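Local coordinates for protein quinone oxidoreductase (Thermus thermophilus, PDB 1IYZ) that binds NADPH and probably uses it to reduce quinones, as a member of the zinc-independent quinone oxidoreductase branch of the medium-chain dehydrogenases, at residues L130-A135 with E195-E200; V215-A220 with L240-T245; V35-A40 with A284-L289. All coordinates share one frame; numbering follows the deposited sequence.

Contact 1: residues L130-A135 with E195-E200. With NDP (NADPH dihydro-nicotinamide-adenine-dinucleotide phosphate), chain B.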
# COMPACT_ATOMS: atom_id res chain seq x y z
N LEU A 130 12.64 -10.81 7.77
CA LEU A 130 13.02 -9.59 7.08
C LEU A 130 12.83 -9.81 5.57
O LEU A 130 13.50 -10.66 4.99
CB LEU A 130 14.49 -9.26 7.35
CG LEU A 130 15.12 -7.93 6.90
CD1 LEU A 130 16.58 -8.19 6.59
CD2 LEU A 130 14.46 -7.35 5.67
N VAL A 131 11.93 -9.05 4.96
CA VAL A 131 11.70 -9.14 3.52
C VAL A 131 12.31 -7.91 2.85
O VAL A 131 11.86 -6.79 3.08
CB VAL A 131 10.19 -9.20 3.18
CG1 VAL A 131 9.98 -8.99 1.67
CG2 VAL A 131 9.61 -10.53 3.62
N GLN A 132 13.34 -8.13 2.03
CA GLN A 132 13.99 -7.02 1.33
C GLN A 132 13.24 -6.75 0.03
O GLN A 132 12.40 -7.56 -0.38
CB GLN A 132 15.44 -7.36 1.00
CG GLN A 132 16.27 -7.81 2.19
CD GLN A 132 17.68 -8.18 1.76
OE1 GLN A 132 17.86 -8.88 0.76
NE2 GLN A 132 18.67 -7.71 2.50
N ALA A 133 13.54 -5.62 -0.62
CA ALA A 133 12.86 -5.25 -1.86
C ALA A 133 11.36 -5.50 -1.66
O ALA A 133 10.67 -5.95 -2.57
CB ALA A 133 13.38 -6.08 -3.02
N ALA A 134 10.89 -5.18 -0.46
CA ALA A 134 9.51 -5.40 -0.04
C ALA A 134 8.39 -4.70 -0.80
O ALA A 134 7.22 -4.92 -0.50
CB ALA A 134 9.40 -5.09 1.44
N ALA A 135 8.73 -3.86 -1.76
CA ALA A 135 7.70 -3.16 -2.52
C ALA A 135 7.63 -3.66 -3.97
O ALA A 135 6.95 -3.05 -4.81
CB ALA A 135 7.97 -1.67 -2.48
N GLU A 195 16.97 -13.05 1.26
CA GLU A 195 18.01 -12.27 0.58
C GLU A 195 17.85 -12.19 -0.92
O GLU A 195 18.06 -13.18 -1.63
CB GLU A 195 19.38 -12.87 0.88
CG GLU A 195 20.18 -12.12 1.90
CD GLU A 195 20.69 -10.80 1.37
OE1 GLU A 195 21.23 -10.80 0.24
OE2 GLU A 195 20.58 -9.78 2.08
N VAL A 196 17.51 -11.01 -1.42
CA VAL A 196 17.36 -10.83 -2.86
C VAL A 196 18.43 -9.87 -3.36
O VAL A 196 18.62 -9.71 -4.56
CB VAL A 196 15.96 -10.29 -3.22
CG1 VAL A 196 14.89 -11.24 -2.72
CG2 VAL A 196 15.76 -8.92 -2.63
N ARG A 197 19.13 -9.24 -2.42
CA ARG A 197 20.18 -8.28 -2.75
C ARG A 197 21.48 -9.00 -3.08
O ARG A 197 22.01 -8.88 -4.19
CB ARG A 197 20.40 -7.33 -1.58
CG ARG A 197 19.13 -6.62 -1.13
CD ARG A 197 19.34 -5.11 -1.09
NE ARG A 197 20.07 -4.69 0.09
CZ ARG A 197 20.84 -3.61 0.14
NH1 ARG A 197 20.98 -2.85 -0.94
NH2 ARG A 197 21.46 -3.29 1.26
N GLY A 198 22.00 -9.73 -2.10
CA GLY A 198 23.22 -10.49 -2.30
C GLY A 198 24.52 -9.79 -1.99
O GLY A 198 25.50 -10.43 -1.62
N LYS A 199 24.54 -8.47 -2.12
CA LYS A 199 25.76 -7.70 -1.87
C LYS A 199 26.17 -7.63 -0.40
O LYS A 199 27.36 -7.65 -0.09
CB LYS A 199 25.60 -6.28 -2.44
N GLU A 200 25.19 -7.56 0.50
CA GLU A 200 25.49 -7.46 1.93
C GLU A 200 25.19 -8.71 2.75
O GLU A 200 24.98 -8.62 3.96
CB GLU A 200 24.75 -6.26 2.52
PA NDP B . 10.62 -7.04 -7.97
O1A NDP B . 9.60 -6.49 -8.47
O2A NDP B . 10.99 -7.33 -6.49
O5B NDP B . 12.07 -6.10 -8.38
C5B NDP B . 13.36 -6.20 -7.84
C4B NDP B . 13.49 -5.24 -6.70
O4B NDP B . 14.71 -5.65 -6.10
C3B NDP B . 13.68 -3.76 -7.04
O3B NDP B . 12.39 -3.13 -7.24
C2B NDP B . 14.57 -3.28 -5.91
O2B NDP B . 13.74 -2.77 -4.87
C1B NDP B . 15.37 -4.58 -5.46
N9A NDP B . 16.77 -4.29 -5.82
C8A NDP B . 17.81 -4.13 -4.99
N7A NDP B . 18.91 -3.83 -5.70
C5A NDP B . 18.51 -3.83 -6.95
C6A NDP B . 19.31 -3.54 -8.04
N6A NDP B . 20.60 -3.24 -7.94
N1A NDP B . 18.71 -3.57 -9.23
C2A NDP B . 17.38 -3.86 -9.38
N3A NDP B . 16.62 -4.13 -8.32
C4A NDP B . 17.18 -4.11 -7.08
O3 NDP B . 11.31 -8.36 -8.47
PN NDP B . 11.20 -9.47 -9.59
O1N NDP B . 10.44 -10.66 -9.27
O2N NDP B . 12.26 -9.36 -10.65
O5D NDP B . 12.42 -10.09 -8.68
C5D NDP B . 13.73 -9.46 -8.41
C4D NDP B . 14.59 -10.40 -7.51
O4D NDP B . 13.84 -11.58 -7.15
C3D NDP B . 15.80 -10.92 -8.29
O3D NDP B . 16.95 -10.88 -7.44
C2D NDP B . 15.37 -12.29 -8.73
O2D NDP B . 16.46 -13.09 -9.16
C1D NDP B . 14.68 -12.73 -7.38
N1N NDP B . 13.89 -13.99 -7.59
C2N NDP B . 14.64 -15.18 -7.43
C3N NDP B . 13.93 -16.44 -7.61
C7N NDP B . 14.66 -17.72 -7.45
O7N NDP B . 14.33 -18.80 -8.00
N7N NDP B . 15.77 -17.77 -6.65
C4N NDP B . 12.56 -16.39 -7.93
C5N NDP B . 11.86 -15.22 -8.07
C6N NDP B . 12.52 -14.01 -7.90
P2B NDP B . 14.28 -1.58 -3.84
O1X NDP B . 13.26 -1.52 -2.78
O2X NDP B . 15.59 -2.04 -3.36
O3X NDP B . 14.37 -0.39 -4.71
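Both polar ends of the Q132 amide are used against the loop that follows strand 190-195. Q132 OE1 accepts a bond from V196 N at 3.1 Å, with the donor close to the line of the carbonyl bond, and takes a weak, longer bond from R197 N as well. Q132 NE2 lies 2.8 Å from E195 OE2 in a bent, weak bond, the amide and carboxylate planes standing 69° apart. The carboxylate has further donors: within its own segment G198 N reaches E195 OE1 at 2.7 Å, and outside it E195 OE2 bonds S204 of helix 201-205. With CG placed beside the backbone N (chi1 -54°) and the chain extended beyond it, Q132 carries its amide across to this loop. A leucine here would probably leave the V196 N-H without its acceptor and E195 without one of its donors.

Farther out, R197 CG rests 3.2 Å from Q132 OE1, while its guanidinium serves E221 in a salt bridge and Y177 in a cation-pi contact, both NADPH-binding residues. Apolar contact follows where V196 CG2 meets A133 CB at 3.7 Å, and the same A133 CB approaches NDP O4B. The two segments leave the C-terminal ends of adjacent parallel strands, 128-131 and 190-195, the place where a Rossmann fold receives its dinucleotide.

Contact 2: residues V215-A220 with L240-T245. With NDP (NADPH dihydro-nicotinamide-adenine-dinucleotide phosphate), chain B.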
# COMPACT_ATOMS: atom_id res chain seq x y z
N VAL A 215 17.60 -17.14 3.63
CA VAL A 215 17.31 -17.80 2.36
C VAL A 215 17.89 -16.95 1.24
O VAL A 215 17.51 -15.80 1.05
CB VAL A 215 15.80 -17.94 2.14
CG1 VAL A 215 15.53 -18.71 0.86
CG2 VAL A 215 15.18 -18.63 3.34
N TYR A 216 18.82 -17.52 0.49
CA TYR A 216 19.46 -16.81 -0.60
C TYR A 216 18.60 -16.95 -1.84
O TYR A 216 18.67 -17.97 -2.54
CB TYR A 216 20.85 -17.37 -0.83
CG TYR A 216 21.80 -16.37 -1.39
CD1 TYR A 216 21.63 -15.86 -2.68
CD2 TYR A 216 22.86 -15.89 -0.63
CE1 TYR A 216 22.49 -14.89 -3.19
CE2 TYR A 216 23.72 -14.93 -1.13
CZ TYR A 216 23.53 -14.43 -2.40
OH TYR A 216 24.38 -13.46 -2.88
N ILE A 217 17.80 -15.94 -2.13
CA ILE A 217 16.90 -15.98 -3.27
C ILE A 217 17.43 -15.28 -4.52
O ILE A 217 17.03 -15.60 -5.64
CB ILE A 217 15.54 -15.38 -2.89
CG1 ILE A 217 14.91 -16.24 -1.79
CG2 ILE A 217 14.62 -15.36 -4.08
CD1 ILE A 217 13.62 -15.67 -1.27
N GLY A 218 18.34 -14.33 -4.33
CA GLY A 218 18.89 -13.63 -5.47
C GLY A 218 20.09 -12.75 -5.15
O GLY A 218 20.42 -12.50 -3.99
N ALA A 219 20.74 -12.30 -6.22
CA ALA A 219 21.90 -11.41 -6.14
C ALA A 219 21.65 -10.38 -7.23
O ALA A 219 22.47 -10.20 -8.13
CB ALA A 219 23.17 -12.19 -6.42
N ALA A 220 20.50 -9.71 -7.14
CA ALA A 220 20.08 -8.71 -8.11
C ALA A 220 20.95 -7.45 -8.15
O ALA A 220 21.02 -6.78 -9.18
CB ALA A 220 18.62 -8.33 -7.86
N LEU A 240 20.49 -20.87 3.02
CA LEU A 240 19.85 -21.73 2.03
C LEU A 240 19.87 -21.14 0.63
O LEU A 240 19.31 -20.07 0.39
CB LEU A 240 18.40 -22.00 2.40
CG LEU A 240 18.10 -22.84 3.64
CD1 LEU A 240 18.61 -22.15 4.90
CD2 LEU A 240 16.59 -23.06 3.71
N GLY A 241 20.52 -21.84 -0.30
CA GLY A 241 20.53 -21.38 -1.67
C GLY A 241 19.13 -21.72 -2.16
O GLY A 241 18.56 -22.73 -1.74
N PHE A 242 18.57 -20.91 -3.04
CA PHE A 242 17.23 -21.19 -3.51
C PHE A 242 17.01 -20.86 -4.98
O PHE A 242 17.46 -19.83 -5.47
CB PHE A 242 16.21 -20.42 -2.65
CG PHE A 242 14.78 -20.62 -3.06
CD1 PHE A 242 14.25 -19.92 -4.15
CD2 PHE A 242 13.98 -21.53 -2.40
CE1 PHE A 242 12.95 -20.13 -4.57
CE2 PHE A 242 12.67 -21.76 -2.81
CZ PHE A 242 12.15 -21.05 -3.90
N TRP A 243 16.33 -21.77 -5.66
CA TRP A 243 16.00 -21.60 -7.07
C TRP A 243 14.70 -22.36 -7.36
O TRP A 243 14.64 -23.58 -7.29
CB TRP A 243 17.14 -22.11 -7.95
CG TRP A 243 16.90 -21.89 -9.40
CD1 TRP A 243 16.18 -20.89 -9.97
CD2 TRP A 243 17.39 -22.69 -10.48
NE1 TRP A 243 16.18 -21.02 -11.34
CE2 TRP A 243 16.91 -22.12 -11.68
CE3 TRP A 243 18.18 -23.85 -10.55
CZ2 TRP A 243 17.20 -22.65 -12.94
CZ3 TRP A 243 18.47 -24.38 -11.81
CH2 TRP A 243 17.98 -23.78 -12.98
N LEU A 244 13.66 -21.59 -7.67
CA LEU A 244 12.32 -22.10 -7.94
C LEU A 244 12.15 -23.17 -9.03
O LEU A 244 11.42 -24.15 -8.85
CB LEU A 244 11.40 -20.91 -8.24
CG LEU A 244 9.87 -20.96 -8.14
CD1 LEU A 244 9.27 -20.83 -9.50
CD2 LEU A 244 9.43 -22.22 -7.43
N THR A 245 12.81 -22.98 -10.17
CA THR A 245 12.68 -23.90 -11.29
C THR A 245 12.70 -25.39 -10.96
O THR A 245 11.73 -26.10 -11.22
CB THR A 245 13.75 -23.64 -12.35
OG1 THR A 245 13.77 -22.24 -12.68
CG2 THR A 245 13.44 -24.44 -13.61
PA NDP B . 10.62 -7.04 -7.97
O1A NDP B . 9.60 -6.49 -8.47
O2A NDP B . 10.99 -7.33 -6.49
O5B NDP B . 12.07 -6.10 -8.38
C5B NDP B . 13.36 -6.20 -7.84
C4B NDP B . 13.49 -5.24 -6.70
O4B NDP B . 14.71 -5.65 -6.10
C3B NDP B . 13.68 -3.76 -7.04
O3B NDP B . 12.39 -3.13 -7.24
C2B NDP B . 14.57 -3.28 -5.91
O2B NDP B . 13.74 -2.77 -4.87
C1B NDP B . 15.37 -4.58 -5.46
N9A NDP B . 16.77 -4.29 -5.82
C8A NDP B . 17.81 -4.13 -4.99
N7A NDP B . 18.91 -3.83 -5.70
C5A NDP B . 18.51 -3.83 -6.95
C6A NDP B . 19.31 -3.54 -8.04
N6A NDP B . 20.60 -3.24 -7.94
N1A NDP B . 18.71 -3.57 -9.23
C2A NDP B . 17.38 -3.86 -9.38
N3A NDP B . 16.62 -4.13 -8.32
C4A NDP B . 17.18 -4.11 -7.08
O3 NDP B . 11.31 -8.36 -8.47
PN NDP B . 11.20 -9.47 -9.59
O1N NDP B . 10.44 -10.66 -9.27
O2N NDP B . 12.26 -9.36 -10.65
O5D NDP B . 12.42 -10.09 -8.68
C5D NDP B . 13.73 -9.46 -8.41
C4D NDP B . 14.59 -10.40 -7.51
O4D NDP B . 13.84 -11.58 -7.15
C3D NDP B . 15.80 -10.92 -8.29
O3D NDP B . 16.95 -10.88 -7.44
C2D NDP B . 15.37 -12.29 -8.73
O2D NDP B . 16.46 -13.09 -9.16
C1D NDP B . 14.68 -12.73 -7.38
N1N NDP B . 13.89 -13.99 -7.59
C2N NDP B . 14.64 -15.18 -7.43
C3N NDP B . 13.93 -16.44 -7.61
C7N NDP B . 14.66 -17.72 -7.45
O7N NDP B . 14.33 -18.80 -8.00
N7N NDP B . 15.77 -17.77 -6.65
C4N NDP B . 12.56 -16.39 -7.93
C5N NDP B . 11.86 -15.22 -8.07
C6N NDP B . 12.52 -14.01 -7.90
P2B NDP B . 14.28 -1.58 -3.84
O1X NDP B . 13.26 -1.52 -2.78
O2X NDP B . 15.59 -2.04 -3.36
O3X NDP B . 14.37 -0.39 -4.71
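Y216 sits between L240 and F242 in the bonding pattern of a parallel strand pair. Its backbone N donates to L240 O at 2.6 Å, and Y216 O receives a weaker, bent bond from F242 N at 3.0 Å. The pairing weakens as strands 212-216 and 238-241 come to their ends.

The closer packing lies on the face of the sheet that carries V215. There V215 CG1 lies 4.0 Å from F242 CB, the two side chains crossing at a slant, and I217 CG1 comes more loosely toward F242 CD1, at 4.4 Å. Helix 108-120 adds to this side, with T113 against F242 and A117 against I217. The face bearing Y216 is the looser one: G241, its bridge partner, has no side chain and is exposed, and the phenol ring leads away from its partner strand, leaving mainly Y216 CB near the L240 carbonyl.

Beyond the strand ends, the two chains receive the carboxamide of the cofactor. NDP N7N donates to I217 O at 2.7 Å and to F242 O at 2.9 Å, one acceptor from each segment, while NDP O7N accepts a nearly straight bond from L244 N, also at 2.9 Å. F242 CG stands anti to its own N (chi1 179°), which brings the edge of the ring to the carboxamide carbon, NDP C7N. I217 CG2 lies 3.4 Å from NDP C2N, against the nicotinamide ring itself. Three backbone groups therefore match the donor and acceptor pattern of the amide, and would be expected to fix its rotation and hold the nicotinamide in one orientation for hydride transfer.

Contact 3: residues V35-A40 with A284-L289. With NDP (NADPH dihydro-nicotinamide-adenine-dinucleotide phosphate), chain B.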
# COMPACT_ATOMS: atom_id res chain seq x y z
N VAL A 35 1.27 -11.45 -19.57
CA VAL A 35 2.53 -12.11 -19.27
C VAL A 35 3.18 -11.30 -18.15
O VAL A 35 3.30 -10.07 -18.26
CB VAL A 35 3.50 -12.13 -20.48
CG1 VAL A 35 4.85 -12.69 -20.06
CG2 VAL A 35 2.93 -12.97 -21.61
N GLY A 36 3.57 -11.97 -17.08
CA GLY A 36 4.22 -11.26 -15.99
C GLY A 36 5.71 -11.34 -16.23
O GLY A 36 6.21 -12.42 -16.54
N LEU A 37 6.42 -10.23 -16.10
CA LEU A 37 7.87 -10.25 -16.30
C LEU A 37 8.60 -10.48 -14.98
O LEU A 37 8.16 -10.02 -13.92
CB LEU A 37 8.35 -8.96 -16.95
CG LEU A 37 7.79 -8.62 -18.33
CD1 LEU A 37 8.55 -7.44 -18.90
CD2 LEU A 37 7.91 -9.82 -19.27
N ASN A 38 9.72 -11.18 -15.05
CA ASN A 38 10.52 -11.50 -13.88
C ASN A 38 11.95 -11.06 -14.09
O ASN A 38 12.38 -10.84 -15.22
CB ASN A 38 10.51 -13.01 -13.65
CG ASN A 38 9.12 -13.55 -13.37
OD1 ASN A 38 8.55 -13.30 -12.30
ND2 ASN A 38 8.57 -14.29 -14.33
N PHE A 39 12.70 -10.93 -13.00
CA PHE A 39 14.09 -10.52 -13.10
C PHE A 39 14.85 -11.62 -13.83
O PHE A 39 15.85 -11.37 -14.50
CB PHE A 39 14.69 -10.32 -11.72
CG PHE A 39 15.84 -9.38 -11.69
CD1 PHE A 39 17.15 -9.86 -11.76
CD2 PHE A 39 15.63 -8.01 -11.65
CE1 PHE A 39 18.23 -8.99 -11.79
CE2 PHE A 39 16.69 -7.12 -11.67
CZ PHE A 39 18.00 -7.61 -11.74
N ALA A 40 14.36 -12.84 -13.70
CA ALA A 40 14.97 -13.98 -14.36
C ALA A 40 14.95 -13.80 -15.88
O ALA A 40 15.89 -14.22 -16.56
CB ALA A 40 14.23 -15.27 -13.98
N ALA A 284 9.95 -1.67 -23.22
CA ALA A 284 9.75 -0.68 -22.17
C ALA A 284 9.50 -1.42 -20.86
O ALA A 284 10.05 -1.05 -19.83
CB ALA A 284 8.56 0.21 -22.53
N ALA A 285 8.68 -2.46 -20.92
CA ALA A 285 8.36 -3.26 -19.75
C ALA A 285 9.64 -3.85 -19.16
O ALA A 285 9.84 -3.83 -17.94
CB ALA A 285 7.39 -4.39 -20.13
N PHE A 286 10.51 -4.37 -20.02
CA PHE A 286 11.77 -4.95 -19.57
C PHE A 286 12.59 -3.90 -18.85
O PHE A 286 13.21 -4.19 -17.83
CB PHE A 286 12.56 -5.50 -20.76
CG PHE A 286 12.39 -6.98 -20.95
CD1 PHE A 286 13.08 -7.88 -20.14
CD2 PHE A 286 11.53 -7.47 -21.93
CE1 PHE A 286 12.92 -9.25 -20.30
CE2 PHE A 286 11.36 -8.84 -22.10
CZ PHE A 286 12.05 -9.74 -21.29
N ARG A 287 12.59 -2.68 -19.37
CA ARG A 287 13.32 -1.60 -18.73
C ARG A 287 12.73 -1.32 -17.35
O ARG A 287 13.48 -1.07 -16.39
CB ARG A 287 13.27 -0.34 -19.60
CG ARG A 287 14.57 -0.08 -20.35
CD ARG A 287 14.54 1.21 -21.17
NE ARG A 287 13.89 1.05 -22.47
CZ ARG A 287 12.72 1.60 -22.80
NH1 ARG A 287 12.06 2.36 -21.92
NH2 ARG A 287 12.22 1.40 -24.01
N ALA A 288 11.41 -1.38 -17.24
CA ALA A 288 10.70 -1.14 -15.99
C ALA A 288 11.20 -2.10 -14.90
O ALA A 288 11.28 -1.73 -13.72
CB ALA A 288 9.21 -1.31 -16.19
N LEU A 289 11.53 -3.32 -15.29
CA LEU A 289 12.05 -4.31 -14.35
C LEU A 289 13.27 -3.76 -13.63
O LEU A 289 13.48 -4.04 -12.45
CB LEU A 289 12.45 -5.59 -15.09
CG LEU A 289 11.43 -6.71 -15.27
CD1 LEU A 289 12.03 -7.79 -16.15
CD2 LEU A 289 11.03 -7.27 -13.91
PA NDP B . 10.62 -7.04 -7.97
O1A NDP B . 9.60 -6.49 -8.47
O2A NDP B . 10.99 -7.33 -6.49
O5B NDP B . 12.07 -6.10 -8.38
C5B NDP B . 13.36 -6.20 -7.84
C4B NDP B . 13.49 -5.24 -6.70
O4B NDP B . 14.71 -5.65 -6.10
C3B NDP B . 13.68 -3.76 -7.04
O3B NDP B . 12.39 -3.13 -7.24
C2B NDP B . 14.57 -3.28 -5.91
O2B NDP B . 13.74 -2.77 -4.87
C1B NDP B . 15.37 -4.58 -5.46
N9A NDP B . 16.77 -4.29 -5.82
C8A NDP B . 17.81 -4.13 -4.99
N7A NDP B . 18.91 -3.83 -5.70
C5A NDP B . 18.51 -3.83 -6.95
C6A NDP B . 19.31 -3.54 -8.04
N6A NDP B . 20.60 -3.24 -7.94
N1A NDP B . 18.71 -3.57 -9.23
C2A NDP B . 17.38 -3.86 -9.38
N3A NDP B . 16.62 -4.13 -8.32
C4A NDP B . 17.18 -4.11 -7.08
O3 NDP B . 11.31 -8.36 -8.47
PN NDP B . 11.20 -9.47 -9.59
O1N NDP B . 10.44 -10.66 -9.27
O2N NDP B . 12.26 -9.36 -10.65
O5D NDP B . 12.42 -10.09 -8.68
C5D NDP B . 13.73 -9.46 -8.41
C4D NDP B . 14.59 -10.40 -7.51
O4D NDP B . 13.84 -11.58 -7.15
C3D NDP B . 15.80 -10.92 -8.29
O3D NDP B . 16.95 -10.88 -7.44
C2D NDP B . 15.37 -12.29 -8.73
O2D NDP B . 16.46 -13.09 -9.16
C1D NDP B . 14.68 -12.73 -7.38
N1N NDP B . 13.89 -13.99 -7.59
C2N NDP B . 14.64 -15.18 -7.43
C3N NDP B . 13.93 -16.44 -7.61
C7N NDP B . 14.66 -17.72 -7.45
O7N NDP B . 14.33 -18.80 -8.00
N7N NDP B . 15.77 -17.77 -6.65
C4N NDP B . 12.56 -16.39 -7.93
C5N NDP B . 11.86 -15.22 -8.07
C6N NDP B . 12.52 -14.01 -7.90
P2B NDP B . 14.28 -1.58 -3.84
O1X NDP B . 13.26 -1.52 -2.78
O2X NDP B . 15.59 -2.04 -3.36
O3X NDP B . 14.37 -0.39 -4.71
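The F286 ring carries L37 CD1 over one face, 4.2 Å above its plane and shifted toward the rim, and R45 adds a cation-pi contact to the same ring. The second aromatic, F39, whose CB points away from helix 282-290, faces the cofactor: NDP C3D approaches the ring obliquely, and H42 meets it edge-to-face. With CG anti to the backbone N (chi1 -155°), the F39 ring is swung to the cofactor side, and what it offers L289 is mainly backbone, L289 CD2 lying 4.1 Å from F39 N.

L37 carries most of the apolar contact. Its extended chain (chi2 -171°) sets CD1 against A285 CB at 3.5 Å as well as over the F286 ring, while nearer the backbone L37 CB touches L289 CD1 at 3.9 Å. That same methyl, L289 CD1, also lies against the carbonyl of N38, 3.2 Å from its O. No hydrogen bond joins the two segments; the contact is made by apolar side chains, in part against the backbone of N38 and F39. The polar end of N38 points elsewhere, to K297 through OD1 and, weakly, to E62 through ND2. A weak bond from F39 N to the pyrophosphate oxygen NDP O2N is doubtful, because the position of that oxygen is uncertain.

The contact lies where strand 27-36 gives way to helix 39-46. Strand 27-36 pairs antiparallel with strand 297-301, and L37 has a backbone bond with V298. Helix 282-290 packs over the same region, setting A285 on V298, V300 and F277, the last from strand 273-278.

Overall arrangement
The chain opens contact 3 with residues 35-40, passes through contact 1 and then contact 2, and closes contact 3 only at 284-289. Contacts 1 and 2, with centres about 11 Å apart, share the six-stranded parallel sheet and are joined directly, since E195 N probably bonds V215 O and E195 O probably accepts from I217 N. Contact 3 has its centre about 18 Å from either and belongs to the mixed sheet of the other domain, yet A220 CB meets F39 CZ there. All three touch one NADPH, which lies in the cleft between the Rossmann domain and the GroES-like domain, so cofactor binding draws on both halves of the protein.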